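Local structure of subtilisin-like serine protease (Fervidobacterium pennivorans, 1R6V) at residues S14-H18 / L601-I605; F501-H507 / M530-A536; F554-L558 / T626-E630; D571-V575 / G586-Y590. The protein is a calcium-binding, subtilisin-like serine protease that degrades keratin into peptides, allowing its bacterium to grow on native feathers. The protein carries 1 engineered substitution. All blocks are in the same frame, centred on the assembly; numbering follows the deposited sequence.

Interaction 1: S14-H18 / L601-I605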
loop_
_atom_site.group_PDB
_atom_site.type_symbol
_atom_site.label_atom_id
_atom_site.label_comp_id
_atom_site.label_asym_id
_atom_site.label_seq_id
_atom_site.Cartn_x
_atom_site.Cartn_y
_atom_site.Cartn_z
ATOM N N SER A 14 27.377 -15.172 5.878
ATOM C CA SER A 14 26.032 -15.044 5.317
ATOM C C SER A 14 25.844 -13.655 4.733
ATOM O O SER A 14 26.303 -12.663 5.302
ATOM C CB SER A 14 24.963 -15.281 6.387
ATOM O OG SER A 14 23.659 -15.107 5.839
ATOM N N GLN A 15 25.162 -13.602 3.594
ATOM C CA GLN A 15 24.904 -12.361 2.880
ATOM C C GLN A 15 23.460 -11.883 3.015
ATOM O O GLN A 15 23.039 -10.980 2.293
ATOM C CB GLN A 15 25.225 -12.545 1.394
ATOM C CG GLN A 15 26.697 -12.801 1.077
ATOM C CD GLN A 15 27.601 -11.699 1.596
ATOM O OE1 GLN A 15 28.213 -11.827 2.656
ATOM N NE2 GLN A 15 27.676 -10.602 0.856
ATOM N N GLY A 16 22.704 -12.491 3.923
ATOM C CA GLY A 16 21.314 -12.097 4.108
ATOM C C GLY A 16 20.401 -12.629 3.013
ATOM O O GLY A 16 20.693 -13.663 2.405
ATOM N N TYR A 17 19.295 -11.936 2.752
ATOM C CA TYR A 17 18.365 -12.378 1.718
ATOM C C TYR A 17 18.379 -11.488 0.478
ATOM O O TYR A 17 18.920 -10.385 0.501
ATOM C CB TYR A 17 16.942 -12.488 2.287
ATOM C CG TYR A 17 16.878 -13.500 3.408
ATOM C CD1 TYR A 17 17.016 -13.105 4.743
ATOM C CD2 TYR A 17 16.808 -14.866 3.129
ATOM C CE1 TYR A 17 17.099 -14.054 5.767
ATOM C CE2 TYR A 17 16.892 -15.820 4.146
ATOM C CZ TYR A 17 17.042 -15.407 5.456
ATOM O OH TYR A 17 17.180 -16.343 6.454
ATOM N N HIS A 18 17.778 -12.007 -0.589
ATOM C CA HIS A 18 17.683 -11.363 -1.900
ATOM C C HIS A 18 17.035 -9.978 -1.844
ATOM O O HIS A 18 16.323 -9.643 -0.897
ATOM C CB HIS A 18 16.872 -12.268 -2.834
ATOM C CG HIS A 18 17.028 -11.958 -4.291
ATOM N ND1 HIS A 18 16.015 -12.166 -5.207
ATOM C CD2 HIS A 18 18.088 -11.506 -5.003
ATOM C CE1 HIS A 18 16.445 -11.854 -6.417
ATOM N NE2 HIS A 18 17.699 -11.450 -6.320
ATOM N N LEU A 601 22.569 -23.694 8.621
ATOM C CA LEU A 601 22.854 -22.574 7.746
ATOM C C LEU A 601 21.611 -21.712 7.605
ATOM O O LEU A 601 20.483 -22.210 7.656
ATOM C CB LEU A 601 23.295 -23.061 6.360
ATOM C CG LEU A 601 24.670 -23.730 6.279
ATOM C CD1 LEU A 601 24.948 -24.193 4.854
ATOM C CD2 LEU A 601 25.730 -22.747 6.744
ATOM N N SER A 602 21.830 -20.417 7.417
ATOM C CA SER A 602 20.736 -19.466 7.258
ATOM C C SER A 602 21.046 -18.519 6.108
ATOM O O SER A 602 22.190 -18.122 5.921
ATOM C CB SER A 602 20.537 -18.644 8.538
ATOM O OG SER A 602 19.437 -17.758 8.388
ATOM N N GLY A 603 20.022 -18.144 5.352
ATOM C CA GLY A 603 20.231 -17.238 4.238
ATOM C C GLY A 603 19.845 -17.890 2.923
ATOM O O GLY A 603 18.870 -18.630 2.860
ATOM N N GLN A 604 20.610 -17.624 1.872
ATOM C CA GLN A 604 20.309 -18.210 0.574
ATOM C C GLN A 604 21.578 -18.806 -0.013
ATOM O O GLN A 604 22.604 -18.130 -0.130
ATOM C CB GLN A 604 19.681 -17.140 -0.319
ATOM C CG GLN A 604 18.350 -16.679 0.289
ATOM C CD GLN A 604 17.758 -15.464 -0.385
ATOM O OE1 GLN A 604 18.469 -14.514 -0.705
ATOM N NE2 GLN A 604 16.441 -15.481 -0.589
ATOM N N ILE A 605 21.506 -20.087 -0.356
ATOM C CA ILE A 605 22.670 -20.796 -0.867
ATOM C C ILE A 605 22.399 -21.591 -2.125
ATOM O O ILE A 605 21.249 -21.770 -2.526
ATOM C CB ILE A 605 23.219 -21.790 0.197
ATOM C CG1 ILE A 605 22.138 -22.815 0.567
ATOM C CG2 ILE A 605 23.693 -21.035 1.441
ATOM C CD1 ILE A 605 22.574 -23.869 1.596
HETATM O O HOH W 1 23.838 -16.932 3.849
HETATM O O HOH W 2 22.842 -15.425 2.068
#
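Tyr17 OH has two neighbours: the backbone O of Ile668 is its stronger partner, and Ser602 OG lies 3.3 Å from Tyr17 OH in a weak, unsettled hydrogen bond. Ser602 OG has Asp456 OD2 as its own stronger partner, and the same proton may go there. The phenol arrives here because CG of Tyr17 lies anti to its carbonyl carbon (chi1 -61°), which lays the ring along the 603-604 backbone, with CE2 3.6 Å from Gly603 CA. The amide of Gln604 comes in at the ring edge, its plane turned 76° from that of the phenol, and CD sits 3.7 Å from Tyr17 CD2. Beyond the ring, Gln604 OE1 reaches the backbone N of His18 at 2.6 Å; the bond is short yet strongly bent (119° at the hydrogen) and therefore weak. The same amide is also bonded through NE2 to Thr667 OG1. A leucine in place of Tyr17 would probably deprive Ile668 O of this donor and open a gap beside Gly603.

Elsewhere water does the joining. One molecule lies 2.7 Å from Ser14 OG and donates to Ser602 O; a second donates to Gly16 O at 2.8 Å and accepts from Gln604 N at 3.1 Å. The 14-18 loop, probably part of the propeptide, thus lies against the second beta-sandwich domain where its chain turns a corner at Gly603. A seam of weak direct bonds and bridging waters implies a largely polar junction, with one aromatic ring providing much of the close packing.

Interaction 2: F501-H507 / M530-A536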
loop_
_atom_site.group_PDB
_atom_site.type_symbol
_atom_site.label_atom_id
_atom_site.label_comp_id
_atom_site.label_asym_id
_atom_site.label_seq_id
_atom_site.Cartn_x
_atom_site.Cartn_y
_atom_site.Cartn_z
ATOM N N PHE A 501 -1.067 -13.959 12.525
ATOM C CA PHE A 501 -0.515 -15.013 11.676
ATOM C C PHE A 501 0.564 -14.427 10.780
ATOM O O PHE A 501 0.372 -13.376 10.186
ATOM C CB PHE A 501 -1.625 -15.644 10.833
ATOM C CG PHE A 501 -2.755 -16.197 11.656
ATOM C CD1 PHE A 501 -3.792 -15.372 12.086
ATOM C CD2 PHE A 501 -2.764 -17.536 12.036
ATOM C CE1 PHE A 501 -4.820 -15.872 12.882
ATOM C CE2 PHE A 501 -3.789 -18.044 12.833
ATOM C CZ PHE A 501 -4.816 -17.212 13.255
ATOM N N VAL A 502 1.693 -15.115 10.707
ATOM C CA VAL A 502 2.845 -14.681 9.922
ATOM C C VAL A 502 3.167 -15.778 8.899
ATOM O O VAL A 502 3.240 -16.949 9.260
ATOM C CB VAL A 502 4.044 -14.471 10.875
ATOM C CG1 VAL A 502 5.242 -13.938 10.125
ATOM C CG2 VAL A 502 3.639 -13.510 11.998
ATOM N N GLY A 503 3.352 -15.401 7.635
ATOM C CA GLY A 503 3.645 -16.391 6.605
ATOM C C GLY A 503 4.917 -16.131 5.811
ATOM O O GLY A 503 5.082 -15.040 5.269
ATOM N N GLY A 504 5.761 -17.169 5.742
ATOM C CA GLY A 504 7.070 -17.194 5.085
ATOM C C GLY A 504 7.272 -16.295 3.905
ATOM O O GLY A 504 6.293 -15.738 3.419
ATOM N N PRO A 505 8.514 -16.159 3.386
ATOM C CA PRO A 505 8.645 -15.254 2.237
ATOM C C PRO A 505 7.635 -15.594 1.158
ATOM O O PRO A 505 7.292 -16.757 0.972
ATOM C CB PRO A 505 10.093 -15.465 1.775
ATOM C CG PRO A 505 10.806 -15.912 3.031
ATOM C CD PRO A 505 9.789 -16.847 3.666
ATOM N N ASP A 506 7.228 -14.544 0.479
ATOM C CA ASP A 506 6.242 -14.689 -0.577
ATOM C C ASP A 506 6.883 -15.281 -1.827
ATOM O O ASP A 506 7.753 -14.666 -2.432
ATOM C CB ASP A 506 5.646 -13.317 -0.889
ATOM C CG ASP A 506 4.533 -13.374 -1.909
ATOM O OD1 ASP A 506 4.049 -14.483 -2.224
ATOM O OD2 ASP A 506 4.132 -12.295 -2.388
ATOM N N HIS A 507 6.394 -16.540 -2.254
ATOM C CA HIS A 507 6.956 -17.175 -3.437
ATOM C C HIS A 507 6.039 -16.906 -4.624
ATOM O O HIS A 507 5.381 -17.822 -5.122
ATOM C CB HIS A 507 7.088 -18.684 -3.206
ATOM C CG HIS A 507 5.977 -19.268 -2.385
ATOM N ND1 HIS A 507 5.838 -19.018 -1.038
ATOM C CD2 HIS A 507 4.952 -20.086 -2.725
ATOM C CE1 HIS A 507 4.777 -19.657 -0.578
ATOM N NE2 HIS A 507 4.221 -20.311 -1.582
ATOM N N MET A 530 7.469 -23.056 -2.529
ATOM C CA MET A 530 6.484 -23.058 -1.450
ATOM C C MET A 530 7.066 -23.787 -0.238
ATOM O O MET A 530 6.782 -23.442 0.910
ATOM C CB MET A 530 5.190 -23.744 -1.912
ATOM C CG MET A 530 4.046 -23.653 -0.909
ATOM S SD MET A 530 2.521 -24.415 -1.518
ATOM C CE MET A 530 1.737 -23.012 -2.258
ATOM N N ALA A 531 7.914 -24.781 -0.495
ATOM C CA ALA A 531 8.524 -25.549 0.581
ATOM C C ALA A 531 9.407 -24.710 1.504
ATOM O O ALA A 531 9.713 -25.130 2.619
ATOM C CB ALA A 531 9.344 -26.719 0.001
ATOM N N GLU A 532 9.814 -23.528 1.046
ATOM C CA GLU A 532 10.663 -22.653 1.844
ATOM C C GLU A 532 9.857 -21.739 2.777
ATOM O O GLU A 532 10.404 -21.173 3.725
ATOM C CB GLU A 532 11.547 -21.812 0.924
ATOM C CG GLU A 532 12.474 -22.674 0.083
ATOM C CD GLU A 532 13.127 -21.926 -1.055
ATOM O OE1 GLU A 532 12.420 -21.138 -1.722
ATOM O OE2 GLU A 532 14.338 -22.147 -1.278
ATOM N N GLU A 533 8.571 -21.601 2.501
ATOM C CA GLU A 533 7.711 -20.755 3.321
ATOM C C GLU A 533 7.618 -21.306 4.744
ATOM O O GLU A 533 7.548 -22.514 4.948
ATOM C CB GLU A 533 6.308 -20.672 2.713
ATOM C CG GLU A 533 5.378 -19.723 3.470
ATOM C CD GLU A 533 3.931 -19.784 3.003
ATOM O OE1 GLU A 533 3.082 -19.098 3.624
ATOM O OE2 GLU A 533 3.638 -20.509 2.023
ATOM N N ARG A 534 7.634 -20.404 5.721
ATOM C CA ARG A 534 7.532 -20.768 7.131
ATOM C C ARG A 534 6.293 -20.038 7.655
ATOM O O ARG A 534 5.897 -19.015 7.102
ATOM C CB ARG A 534 8.763 -20.289 7.905
ATOM C CG ARG A 534 10.117 -20.673 7.316
ATOM C CD ARG A 534 10.501 -22.089 7.694
ATOM N NE ARG A 534 9.545 -23.032 7.153
ATOM C CZ ARG A 534 9.247 -24.207 7.687
ATOM N NH1 ARG A 534 9.827 -24.619 8.807
ATOM N NH2 ARG A 534 8.346 -24.966 7.092
ATOM N N GLN A 535 5.687 -20.563 8.714
ATOM C CA GLN A 535 4.501 -19.944 9.294
ATOM C C GLN A 535 4.563 -19.922 10.817
ATOM O O GLN A 535 5.222 -20.755 11.437
ATOM C CB GLN A 535 3.235 -20.684 8.846
ATOM C CG GLN A 535 2.997 -20.670 7.343
ATOM C CD GLN A 535 1.728 -21.400 6.952
ATOM O OE1 GLN A 535 1.416 -22.463 7.496
ATOM N NE2 GLN A 535 0.990 -20.839 5.995
ATOM N N ALA A 536 3.881 -18.948 11.413
ATOM C CA ALA A 536 3.830 -18.814 12.861
ATOM C C ALA A 536 2.497 -18.174 13.209
ATOM O O ALA A 536 1.970 -17.368 12.446
ATOM C CB ALA A 536 4.973 -17.938 13.358
#
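His507 CG is wedged between its own backbone N and carbonyl carbon (chi1 36°), which swings the imidazole toward 530-533, while the fully extended side chain of Glu533, starting with CG anti to the backbone N (chi1 -176°), runs out to meet the ring rim. Two different approaches follow. Over one face stands Met530 CA, 3.6 Å from the centroid of the His507 ring and 16° off its normal, a CH-pi contact; the methionine chain then folds past the rim, its CG 3.4 Å from His507 NE2. At the edge, Glu533 OE2 comes within 3.0 Å of His507 CE1, meeting a carbon and not a ring nitrogen. His507 ND1 has a weak bond of 3.4 Å to Pro505 O, which helps to fix the rotation of the ring.

Further along, the backbones pair as antiparallel neighbours in the Ig-like domain, strand 535-543 being an outer strand beside 496-505. Val502 N donates to Ala536 O at 2.9 Å, nearly straight, and Ala536 N returns a bond of 3.0 Å to Val502 O; Gly503 faces Gln535 as the non-hydrogen-bonded pair. At Gly504 the chains come very close: the CG of Glu533 is 3.4 Å from Gly504 N, and a CB here would probably run into Glu533 and Arg534. Arg534 NE is held by Glu533 O, and its NH1 by Asn555 O, in the loop before strand 558-562.

With a carboxylate oxygen at its edge, near the ring plane, beside CE1, the imidazole is likely to be polarised; its charge is not seen, but a positive one would probably be favoured.

Interaction 3: F554-L558 / T626-E630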
loop_
_atom_site.group_PDB
_atom_site.type_symbol
_atom_site.label_atom_id
_atom_site.label_comp_id
_atom_site.label_asym_id
_atom_site.label_seq_id
_atom_site.Cartn_x
_atom_site.Cartn_y
_atom_site.Cartn_z
ATOM N N PHE A 554 12.084 -17.253 12.486
ATOM C CA PHE A 554 11.863 -18.379 11.595
ATOM C C PHE A 554 13.019 -19.370 11.742
ATOM O O PHE A 554 14.119 -19.003 12.163
ATOM C CB PHE A 554 11.802 -17.895 10.131
ATOM C CG PHE A 554 10.437 -17.413 9.688
ATOM C CD1 PHE A 554 9.332 -17.509 10.528
ATOM C CD2 PHE A 554 10.253 -16.906 8.406
ATOM C CE1 PHE A 554 8.064 -17.117 10.104
ATOM C CE2 PHE A 554 8.984 -16.513 7.970
ATOM C CZ PHE A 554 7.885 -16.617 8.821
ATOM N N ASN A 555 12.744 -20.627 11.414
ATOM C CA ASN A 555 13.755 -21.680 11.429
ATOM C C ASN A 555 13.404 -22.644 10.299
ATOM O O ASN A 555 12.279 -22.652 9.811
ATOM C CB ASN A 555 13.799 -22.431 12.775
ATOM C CG ASN A 555 12.471 -23.081 13.141
ATOM O OD1 ASN A 555 11.920 -23.875 12.389
ATOM N ND2 ASN A 555 11.958 -22.743 14.316
ATOM N N SER A 556 14.368 -23.459 9.887
ATOM C CA SER A 556 14.142 -24.413 8.810
ATOM C C SER A 556 15.099 -25.595 8.920
ATOM O O SER A 556 16.042 -25.580 9.713
ATOM C CB SER A 556 14.358 -23.734 7.454
ATOM O OG SER A 556 15.640 -23.129 7.408
ATOM N N THR A 557 14.839 -26.614 8.114
ATOM C CA THR A 557 15.692 -27.790 8.065
ATOM C C THR A 557 16.045 -28.013 6.606
ATOM O O THR A 557 15.223 -27.794 5.714
ATOM C CB THR A 557 14.992 -29.050 8.621
ATOM O OG1 THR A 557 13.760 -29.272 7.930
ATOM C CG2 THR A 557 14.724 -28.885 10.108
ATOM N N LEU A 558 17.279 -28.435 6.366
ATOM C CA LEU A 558 17.732 -28.686 5.003
ATOM C C LEU A 558 18.776 -29.777 5.004
ATOM O O LEU A 558 19.787 -29.670 5.687
ATOM C CB LEU A 558 18.349 -27.425 4.395
ATOM C CG LEU A 558 18.958 -27.573 2.994
ATOM C CD1 LEU A 558 17.867 -27.954 2.005
ATOM C CD2 LEU A 558 19.613 -26.264 2.572
ATOM N N THR A 626 16.129 -32.436 0.999
ATOM C CA THR A 626 14.974 -32.559 1.876
ATOM C C THR A 626 14.904 -31.188 2.538
ATOM O O THR A 626 15.739 -30.836 3.362
ATOM C CB THR A 626 15.152 -33.661 2.940
ATOM O OG1 THR A 626 15.385 -34.919 2.291
ATOM C CG2 THR A 626 13.877 -33.780 3.778
ATOM N N LEU A 627 13.902 -30.418 2.140
ATOM C CA LEU A 627 13.727 -29.057 2.631
ATOM C C LEU A 627 12.475 -28.947 3.486
ATOM O O LEU A 627 11.367 -29.081 2.981
ATOM C CB LEU A 627 13.614 -28.130 1.427
ATOM C CG LEU A 627 13.376 -26.643 1.678
ATOM C CD1 LEU A 627 14.513 -26.044 2.530
ATOM C CD2 LEU A 627 13.298 -25.973 0.316
ATOM N N ASN A 628 12.656 -28.690 4.772
ATOM C CA ASN A 628 11.519 -28.596 5.678
ATOM C C ASN A 628 10.628 -29.835 5.568
ATOM O O ASN A 628 9.397 -29.752 5.622
ATOM C CB ASN A 628 10.735 -27.307 5.400
ATOM C CG ASN A 628 11.572 -26.070 5.675
ATOM O OD1 ASN A 628 12.244 -25.994 6.699
ATOM N ND2 ASN A 628 11.546 -25.105 4.762
ATOM N N GLY A 629 11.279 -30.985 5.393
ATOM C CA GLY A 629 10.573 -32.252 5.296
ATOM C C GLY A 629 10.153 -32.715 3.916
ATOM O O GLY A 629 9.747 -33.863 3.733
ATOM N N GLU A 630 10.257 -31.839 2.928
ATOM C CA GLU A 630 9.847 -32.195 1.587
ATOM C C GLU A 630 11.021 -32.654 0.735
ATOM O O GLU A 630 12.050 -31.983 0.681
ATOM C CB GLU A 630 9.174 -30.996 0.934
ATOM C CG GLU A 630 8.565 -31.298 -0.403
ATOM C CD GLU A 630 7.831 -30.107 -0.972
ATOM O OE1 GLU A 630 6.956 -29.559 -0.262
ATOM O OE2 GLU A 630 8.132 -29.725 -2.124
HETATM O O HOH W 3 14.379 -31.178 5.957
HETATM O O HOH W 4 11.408 -27.410 9.120
#
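Thr557 and Asn628 grip each other on the tight side of this contact by two bonds. Asn628 OD1 accepts from Thr557 N at 3.0 Å, nearly straight at 162°, and Asn628 N donates to Thr557 O at 2.9 Å. One bond uses the side-chain carbonyl and the other the backbone N-H, so both polar backbone atoms of Thr557 are bonded to Asn628. Asn628 OD1 also lies 3.2 Å from Ser556 CB. Next to this, Leu558 and Leu627 form a non-hydrogen-bonded antiparallel pair, their CD1 methyls 3.9 Å apart.

The other side is wet. Thr557 OG1, placed between its backbone N and carbonyl carbon (chi1 55°), meets two waters: one at 2.8 Å, which also accepts from Gly629 N, and another that donates to Asn628 OD1 at 2.9 Å. Asn628 and Gly629, both with positive phi, are the corners of a type I' turn from Leu627 to Glu630 that joins strands 619-627 and 630-638.

An alanine in place of Asn628 would probably leave Thr557 N without its acceptor and Ala531 O, now bonded to ND2, without its amide mate. Bonds at both OD1 and ND2 hold the amide in one rotation and link the turn to Ala531.

Interaction 4: D571-V575 / G586-Y590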
loop_
_atom_site.group_PDB
_atom_site.type_symbol
_atom_site.label_atom_id
_atom_site.label_comp_id
_atom_site.label_asym_id
_atom_site.label_seq_id
_atom_site.Cartn_x
_atom_site.Cartn_y
_atom_site.Cartn_z
ATOM N N ASP A 571 39.378 -36.264 -6.154
ATOM C CA ASP A 571 38.999 -35.538 -4.948
ATOM C C ASP A 571 37.725 -34.720 -5.108
ATOM O O ASP A 571 37.747 -33.494 -5.019
ATOM C CB ASP A 571 40.135 -34.612 -4.498
ATOM C CG ASP A 571 41.429 -35.358 -4.247
ATOM O OD1 ASP A 571 41.375 -36.460 -3.660
ATOM O OD2 ASP A 571 42.498 -34.835 -4.628
ATOM N N PRO A 572 36.593 -35.389 -5.357
ATOM C CA PRO A 572 35.338 -34.651 -5.514
ATOM C C PRO A 572 34.872 -34.065 -4.178
ATOM O O PRO A 572 34.954 -34.713 -3.131
ATOM C CB PRO A 572 34.381 -35.719 -6.047
ATOM C CG PRO A 572 34.878 -36.968 -5.368
ATOM C CD PRO A 572 36.382 -36.841 -5.529
ATOM N N GLN A 573 34.395 -32.828 -4.209
ATOM C CA GLN A 573 33.911 -32.214 -2.989
ATOM C C GLN A 573 32.567 -31.545 -3.204
ATOM O O GLN A 573 32.293 -31.005 -4.276
ATOM C CB GLN A 573 34.899 -31.169 -2.462
ATOM C CG GLN A 573 36.271 -31.700 -2.118
ATOM C CD GLN A 573 37.100 -30.682 -1.373
ATOM O OE1 GLN A 573 36.833 -30.389 -0.204
ATOM N NE2 GLN A 573 38.105 -30.120 -2.047
ATOM N N PHE A 574 31.735 -31.619 -2.172
ATOM C CA PHE A 574 30.420 -30.994 -2.151
ATOM C C PHE A 574 30.694 -29.603 -1.611
ATOM O O PHE A 574 31.382 -29.443 -0.604
ATOM C CB PHE A 574 29.488 -31.747 -1.201
ATOM C CG PHE A 574 28.229 -30.993 -0.848
ATOM C CD1 PHE A 574 27.461 -30.374 -1.834
ATOM C CD2 PHE A 574 27.789 -30.945 0.468
ATOM C CE1 PHE A 574 26.269 -29.721 -1.517
ATOM C CE2 PHE A 574 26.597 -30.293 0.799
ATOM C CZ PHE A 574 25.837 -29.682 -0.199
ATOM N N VAL A 575 30.159 -28.599 -2.291
ATOM C CA VAL A 575 30.381 -27.220 -1.901
ATOM C C VAL A 575 29.097 -26.437 -1.763
ATOM O O VAL A 575 28.204 -26.553 -2.596
ATOM C CB VAL A 575 31.238 -26.499 -2.946
ATOM C CG1 VAL A 575 31.652 -25.122 -2.430
ATOM C CG2 VAL A 575 32.461 -27.345 -3.276
ATOM N N GLY A 586 31.465 -23.263 2.556
ATOM C CA GLY A 586 32.102 -24.473 3.045
ATOM C C GLY A 586 32.258 -25.554 1.996
ATOM O O GLY A 586 31.463 -25.649 1.060
ATOM N N ARG A 587 33.300 -26.366 2.152
ATOM C CA ARG A 587 33.577 -27.464 1.237
ATOM C C ARG A 587 33.788 -28.733 2.055
ATOM O O ARG A 587 34.364 -28.681 3.141
ATOM C CB ARG A 587 34.833 -27.180 0.411
ATOM C CG ARG A 587 34.775 -25.925 -0.436
ATOM C CD ARG A 587 35.902 -25.937 -1.466
ATOM N NE ARG A 587 35.920 -24.742 -2.304
ATOM C CZ ARG A 587 36.344 -23.548 -1.900
ATOM N NH1 ARG A 587 36.788 -23.385 -0.658
ATOM N NH2 ARG A 587 36.330 -22.521 -2.742
ATOM N N VAL A 588 33.315 -29.864 1.543
ATOM C CA VAL A 588 33.471 -31.135 2.250
ATOM C C VAL A 588 33.630 -32.278 1.250
ATOM O O VAL A 588 33.098 -32.225 0.144
ATOM C CB VAL A 588 32.253 -31.408 3.163
ATOM C CG1 VAL A 588 30.988 -31.535 2.330
ATOM C CG2 VAL A 588 32.483 -32.659 3.990
ATOM N N ALA A 589 34.373 -33.311 1.633
ATOM C CA ALA A 589 34.577 -34.438 0.737
ATOM C C ALA A 589 33.241 -35.011 0.310
ATOM O O ALA A 589 32.327 -35.159 1.121
ATOM C CB ALA A 589 35.410 -35.522 1.424
ATOM N N TYR A 590 33.136 -35.335 -0.969
ATOM C CA TYR A 590 31.926 -35.918 -1.513
ATOM C C TYR A 590 31.852 -37.370 -1.073
ATOM O O TYR A 590 32.853 -38.092 -1.114
ATOM C CB TYR A 590 31.959 -35.869 -3.037
ATOM C CG TYR A 590 30.764 -36.508 -3.704
ATOM C CD1 TYR A 590 29.647 -35.747 -4.056
ATOM C CD2 TYR A 590 30.752 -37.872 -4.001
ATOM C CE1 TYR A 590 28.551 -36.322 -4.692
ATOM C CE2 TYR A 590 29.660 -38.458 -4.638
ATOM C CZ TYR A 590 28.565 -37.679 -4.982
ATOM O OH TYR A 590 27.485 -38.240 -5.619
#
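Arg587 lies alongside Val575, both side chains pointing the same way, and it can be traced atom by atom. Its CB sits 3.8 Å from Gln573 OE1. One carbon on, Arg587 CG rests against both methyls of the valine, 3.8 Å from Val575 CG1 and slightly farther from CG2; Arg587 CD keeps touching Val575 CG2 at 4.1 Å. The chain stays extended from CG to NE, and this carries the guanidinium beyond the valine to the N-terminal region, where NH2 donates to the backbone O atoms of Leu6 and Leu9.

The backbones beneath form an antiparallel beta hairpin of the second beta-sandwich domain, the segment axes 4.5 Å apart and running at 154° to each other. Phe574 and Val588 form a hydrogen-bonded pair of it: Phe574 N reaches Val588 O at 2.8 Å, and the return bond from Val588 N to Phe574 O is 2.9 Å, each donor lying nearly along the C=O axis. On the sheet face of these two residues, Val588 CG1 abuts the edge of the phenylalanine ring, 3.7 Å from Phe574 CD2. That ring also packs edge-to-face with Phe562.

Past the strand end, Tyr590 N still donates to Pro572 O, though tilted from the carbonyl plane. The two side chains cross at about a right angle, with Pro572 CB 3.9 Å from Tyr590 CB. The far end of the tyrosine is bonded through OH to Thr564 O.

In the fold
Interaction 2 belongs to the Ig-like sandwich and closes before interaction 3 opens; their centres are 12 Å apart. They touch through Ala531 with Asn628 and Arg534 with Asn555, so the two sandwich domains are joined there. Interaction 3 meets interaction 1, 14 Å away between centres, where Ile605 packs on Leu558. Interaction 4, the most distal, lies 20 Å from interaction 1 centre to centre, but strands 573-577 and 604-610 are neighbours in one sheet. Along the chain, hairpin 571-575/586-590 falls between the halves of interaction 3, whereas interaction 1 spans 583 residues, bringing the probable propeptide onto the second beta-sandwich domain.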